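PDB 5D8M: metagenomic carboxyl esterase MGS0156 from Uncultured organism, which probably hydrolyses carboxylic ester bonds, as expected of a carboxyl esterase built on a parallel beta-sheet flanked by helices. Local coordinates for residues A[36-39]-A[40-44]; A[327-330]-A[331-335]. All blocks are in the same frame, centred on the assembly; numbering follows the deposited sequence.

Overall arrangement
Contacts 1 and 2 each gather local interactions three to four residues apart within one helix, 34-48 and 324-338 respectively, with centres about 9 Å apart. The two helices pack directly: Ile44 CD1 lies 3.5 Å from Ala330 N, and Phe37 CE1 is 3.6 Å from Ile331 N, consistent with the small Ala330 allowing this close approach. A salt bridge from Arg36 to Glu337 also joins them. Contact 2 is the inner layer, reaching strands 244-248 and 178-184 of the parallel sheet, while contact 1 lies outside it, its centre about 19 Å from the chain centre against 14 Å. Both contacts are structural packing on the helical flank of the sheet.

Contact 1: A[36-39]-A[40-44]; sequences RFRE and IMTAI
This is a local i to i+4 contact within helix 34-48, an alpha helix on the outer flank of the esterase's parallel sheet, where a Met-aromatic pair faces helix 324-338 and polar side chains reach loops and, through Arg36, that same helix. The backbone repeat is regular: Ile40 N donates to Arg36 O at 2.9 Å, and the bonds from Met41, Thr42 and Ala43 continue the pattern. On the packed side, SE of Met41, present as selenomethionine, approaches the Phe37 ring obliquely, 4.0 Å from CE2. One turn apart, the two residues share a side of the helix and both touch Ala330; with CG anti to N (chi1 -169°), the extended Met41 chain carries SE to the ring. Met41 also touches Leu327. Arg36 bends at its second torsion (chi2 55°) and crosses Ile40 at about a right angle, so that Ile40 CG1 lies over one face of the guanidinium near its rim, while CD1 stands 3.8 Å from NE. At the edge of that group NH1 makes a salt bridge to Glu39 OE1 whose hydrogen bond, at 3.3 Å, is weak though nearly straight. Arg36 NH2 forms a salt bridge to Glu337 of helix 324-338, and the carbonyls of Arg76 and Pro77 and the amides of Thr74 and Gly75 tie Arg36 and Glu39 to the neighbouring loop. Arg38, bound through NE to Glu70, sends NH1 to a water that also donates to Thr42 OG1. The Arg38 carbonyl is gripped from opposite faces of its plane: Thr42 N donates at 2.8 Å, and Thr42 OG1 at 2.7 Å from 38° above that plane.

Contact 2: A[327-330]-A[331-335]; sequences LLEA and IARYV
Glu329 and Arg333 lie side by side one turn apart on helix 324-338, pointing the same way, with their carboxylate and guanidinium planes 63° apart. Arg333 offers its NE-NH2 edge, and both nitrogens converge on one oxygen: NE reaches Glu329 OE2 at 2.9 Å on its anti lone pair, and NH2 meets OE2, also at 2.9 Å, from above the carboxylate plane. OE2 remains close to the guanidinium plane, so the tilt is taken up on the carboxylate side. Arg333 CG stands anti to its own carbonyl carbon (chi1 -68°), which turns the chain back toward the preceding turn, where CG packs 3.3 Å from Glu329 O; from there it runs extended to NE. A different face of the helix is apolar. Ile331 crosses Leu327 obliquely, its CD1 4.2 Å from Leu327 CG, and its CG1 branch, set beside the backbone N, rests 3.2 Å from Leu327 O. Beyond them Ile331 packs on Leu248, Val182 and Val184, pressing this face onto the central strands of the parallel sheet. The carbonyl of Ala330 accepts a 2.8 Å bond from Tyr334 N. The second carboxylate oxygen, Glu329 OE1, is hydrogen-bonded to His48 NE2, and Arg333 NH1 goes to the carbonyl of Gly81. Opposite charges thus offset each other in a buried setting. Asp113 OD2 also lies close to OE1; the arginine would offset negative charge here, and the closeness of the two acids may favour a proton held between them, which the structure does not settle.

Contact 1: A[36-39]-A[40-44]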
loop_
_atom_site.group_PDB
_atom_site.type_symbol
_atom_site.label_atom_id
_atom_site.label_comp_id
_atom_site.label_asym_id
_atom_site.label_seq_id
_atom_site.Cartn_x
_atom_site.Cartn_y
_atom_site.Cartn_z
ATOM N N ARG A 36 -5.531 -4.572 17.976
ATOM C CA ARG A 36 -6.465 -3.462 18.030
ATOM C C ARG A 36 -7.036 -3.186 16.632
ATOM O O ARG A 36 -8.227 -2.889 16.481
ATOM C CB ARG A 36 -5.793 -2.212 18.611
ATOM C CG ARG A 36 -6.711 -0.978 18.719
ATOM C CD ARG A 36 -7.975 -1.250 19.517
ATOM N NE ARG A 36 -8.794 -0.046 19.639
ATOM C CZ ARG A 36 -9.994 -0.001 20.214
ATOM N NH1 ARG A 36 -10.533 -1.102 20.730
ATOM N NH2 ARG A 36 -10.652 1.149 20.290
ATOM N N PHE A 37 -6.210 -3.330 15.603
ATOM C CA PHE A 37 -6.724 -3.104 14.257
ATOM C C PHE A 37 -7.814 -4.134 13.894
ATOM O O PHE A 37 -8.856 -3.756 13.339
ATOM C CB PHE A 37 -5.591 -3.115 13.229
ATOM C CG PHE A 37 -6.035 -2.728 11.839
ATOM C CD1 PHE A 37 -6.232 -1.393 11.500
ATOM C CD2 PHE A 37 -6.306 -3.699 10.897
ATOM C CE1 PHE A 37 -6.665 -1.033 10.213
ATOM C CE2 PHE A 37 -6.735 -3.356 9.608
ATOM C CZ PHE A 37 -6.908 -2.019 9.270
ATOM N N ARG A 38 -7.589 -5.415 14.214
ATOM C CA ARG A 38 -8.618 -6.446 13.972
ATOM C C ARG A 38 -9.923 -6.108 14.698
ATOM O O ARG A 38 -11.022 -6.224 14.146
ATOM C CB ARG A 38 -8.138 -7.841 14.417
ATOM C CG ARG A 38 -9.222 -8.930 14.287
ATOM C CD ARG A 38 -8.738 -10.325 14.754
ATOM N NE ARG A 38 -7.488 -10.726 14.090
ATOM C CZ ARG A 38 -7.400 -11.265 12.878
ATOM N NH1 ARG A 38 -8.494 -11.493 12.170
ATOM N NH2 ARG A 38 -6.207 -11.581 12.376
ATOM N N GLU A 39 -9.778 -5.669 15.938
ATOM C CA GLU A 39 -10.895 -5.283 16.768
ATOM C C GLU A 39 -11.718 -4.155 16.132
ATOM O O GLU A 39 -12.940 -4.223 16.070
ATOM C CB GLU A 39 -10.357 -4.860 18.134
ATOM C CG GLU A 39 -11.385 -4.632 19.229
ATOM C CD GLU A 39 -10.696 -4.434 20.564
ATOM O OE1 GLU A 39 -9.467 -4.198 20.566
ATOM O OE2 GLU A 39 -11.363 -4.557 21.610
ATOM N N ILE A 40 -11.030 -3.113 15.680
ATOM C CA ILE A 40 -11.670 -1.981 15.023
ATOM C C ILE A 40 -12.359 -2.404 13.729
ATOM O O ILE A 40 -13.538 -2.084 13.510
ATOM C CB ILE A 40 -10.641 -0.876 14.734
ATOM C CG1 ILE A 40 -10.257 -0.190 16.051
ATOM C CG2 ILE A 40 -11.191 0.138 13.725
ATOM C CD1 ILE A 40 -9.114 0.826 15.909
HETATM N N MSE A 41 -11.648 -3.141 12.877
HETATM C CA MSE A 41 -12.215 -3.491 11.572
HETATM C C MSE A 41 -13.409 -4.429 11.751
HETATM O O MSE A 41 -14.446 -4.285 11.095
HETATM C CB MSE A 41 -11.158 -4.116 10.660
HETATM C CG MSE A 41 -11.608 -4.261 9.216
HETATM SE SE MSE A 41 -10.151 -4.777 8.024
HETATM C CE MSE A 41 -11.256 -5.102 6.414
ATOM N N THR A 42 -13.282 -5.353 12.687
ATOM C CA THR A 42 -14.344 -6.301 12.978
ATOM C C THR A 42 -15.640 -5.621 13.486
ATOM O O THR A 42 -16.743 -5.972 13.048
ATOM C CB THR A 42 -13.841 -7.348 14.003
ATOM O OG1 THR A 42 -12.765 -8.095 13.409
ATOM C CG2 THR A 42 -14.955 -8.296 14.411
ATOM N N ALA A 43 -15.495 -4.651 14.391
ATOM C CA ALA A 43 -16.621 -3.872 14.914
ATOM C C ALA A 43 -17.274 -3.020 13.831
ATOM O O ALA A 43 -18.502 -2.902 13.787
ATOM C CB ALA A 43 -16.162 -2.980 16.078
ATOM N N ILE A 44 -16.446 -2.439 12.953
ATOM C CA ILE A 44 -16.950 -1.638 11.835
ATOM C C ILE A 44 -17.891 -2.469 10.971
ATOM O O ILE A 44 -18.990 -2.031 10.619
ATOM C CB ILE A 44 -15.779 -1.063 10.978
ATOM C CG1 ILE A 44 -15.154 0.135 11.708
ATOM C CG2 ILE A 44 -16.258 -0.636 9.584
ATOM C CD1 ILE A 44 -13.947 0.713 11.016
HETATM O O HOH W 1 -11.576 -10.874 12.933
#

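Contact 2: A[327-330]-A[331-335]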
loop_
_atom_site.group_PDB
_atom_site.type_symbol
_atom_site.label_atom_id
_atom_site.label_comp_id
_atom_site.label_asym_id
_atom_site.label_seq_id
_atom_site.Cartn_x
_atom_site.Cartn_y
_atom_site.Cartn_z
ATOM N N LEU A 327 -11.820 -1.687 5.362
ATOM C CA LEU A 327 -10.378 -1.579 5.572
ATOM C C LEU A 327 -9.948 -0.122 5.702
ATOM O O LEU A 327 -9.203 0.208 6.619
ATOM C CB LEU A 327 -9.594 -2.239 4.426
ATOM C CG LEU A 327 -8.059 -2.291 4.593
ATOM C CD1 LEU A 327 -7.628 -3.347 5.648
ATOM C CD2 LEU A 327 -7.374 -2.588 3.237
ATOM N N LEU A 328 -10.404 0.736 4.783
ATOM C CA LEU A 328 -10.004 2.138 4.794
ATOM C C LEU A 328 -10.578 2.864 6.023
ATOM O O LEU A 328 -9.891 3.676 6.638
ATOM C CB LEU A 328 -10.454 2.844 3.518
ATOM C CG LEU A 328 -9.922 4.261 3.289
ATOM C CD1 LEU A 328 -8.389 4.234 3.167
ATOM C CD2 LEU A 328 -10.556 4.891 2.030
ATOM N N GLU A 329 -11.836 2.581 6.364
ATOM C CA GLU A 329 -12.406 3.136 7.571
ATOM C C GLU A 329 -11.659 2.679 8.835
ATOM O O GLU A 329 -11.401 3.488 9.733
ATOM C CB GLU A 329 -13.897 2.786 7.671
ATOM C CG GLU A 329 -14.586 3.565 8.783
ATOM C CD GLU A 329 -16.004 3.085 9.085
ATOM O OE1 GLU A 329 -16.710 2.584 8.158
ATOM O OE2 GLU A 329 -16.415 3.200 10.265
ATOM N N ALA A 330 -11.296 1.400 8.910
ATOM C CA ALA A 330 -10.521 0.910 10.045
ATOM C C ALA A 330 -9.164 1.614 10.126
ATOM O O ALA A 330 -8.711 1.992 11.217
ATOM C CB ALA A 330 -10.332 -0.637 9.960
ATOM N N ILE A 331 -8.521 1.789 8.977
ATOM C CA ILE A 331 -7.258 2.518 8.939
ATOM C C ILE A 331 -7.435 3.924 9.530
ATOM O O ILE A 331 -6.694 4.295 10.441
ATOM C CB ILE A 331 -6.710 2.623 7.499
ATOM C CG1 ILE A 331 -6.225 1.252 7.008
ATOM C CG2 ILE A 331 -5.621 3.722 7.376
ATOM C CD1 ILE A 331 -6.027 1.244 5.494
ATOM N N ALA A 332 -8.408 4.680 9.019
ATOM C CA ALA A 332 -8.680 6.038 9.495
ATOM C C ALA A 332 -8.945 6.087 10.994
ATOM O O ALA A 332 -8.462 6.979 11.675
ATOM C CB ALA A 332 -9.885 6.663 8.731
ATOM N N ARG A 333 -9.755 5.158 11.495
ATOM C CA ARG A 333 -10.112 5.149 12.907
ATOM C C ARG A 333 -8.938 4.734 13.794
ATOM O O ARG A 333 -8.782 5.275 14.892
ATOM C CB ARG A 333 -11.319 4.232 13.163
ATOM C CG ARG A 333 -12.621 4.773 12.540
ATOM C CD ARG A 333 -13.818 4.139 13.199
ATOM N NE ARG A 333 -15.070 4.376 12.486
ATOM C CZ ARG A 333 -15.876 5.409 12.699
ATOM N NH1 ARG A 333 -15.568 6.346 13.606
ATOM N NH2 ARG A 333 -16.998 5.499 12.005
ATOM N N TYR A 334 -8.119 3.789 13.324
ATOM C CA TYR A 334 -6.932 3.357 14.088
ATOM C C TYR A 334 -5.961 4.527 14.213
ATOM O O TYR A 334 -5.460 4.825 15.304
ATOM C CB TYR A 334 -6.216 2.150 13.425
ATOM C CG TYR A 334 -5.075 1.614 14.273
ATOM C CD1 TYR A 334 -3.848 2.287 14.346
ATOM C CD2 TYR A 334 -5.222 0.443 15.012
ATOM C CE1 TYR A 334 -2.814 1.817 15.140
ATOM C CE2 TYR A 334 -4.176 -0.034 15.805
ATOM C CZ TYR A 334 -2.981 0.661 15.861
ATOM O OH TYR A 334 -1.958 0.212 16.656
ATOM N N VAL A 335 -5.683 5.194 13.095
ATOM C CA VAL A 335 -4.697 6.277 13.116
ATOM C C VAL A 335 -5.196 7.464 13.941
ATOM O O VAL A 335 -4.450 8.012 14.772
ATOM C CB VAL A 335 -4.323 6.735 11.678
ATOM C CG1 VAL A 335 -3.357 7.917 11.722
ATOM C CG2 VAL A 335 -3.685 5.579 10.922
#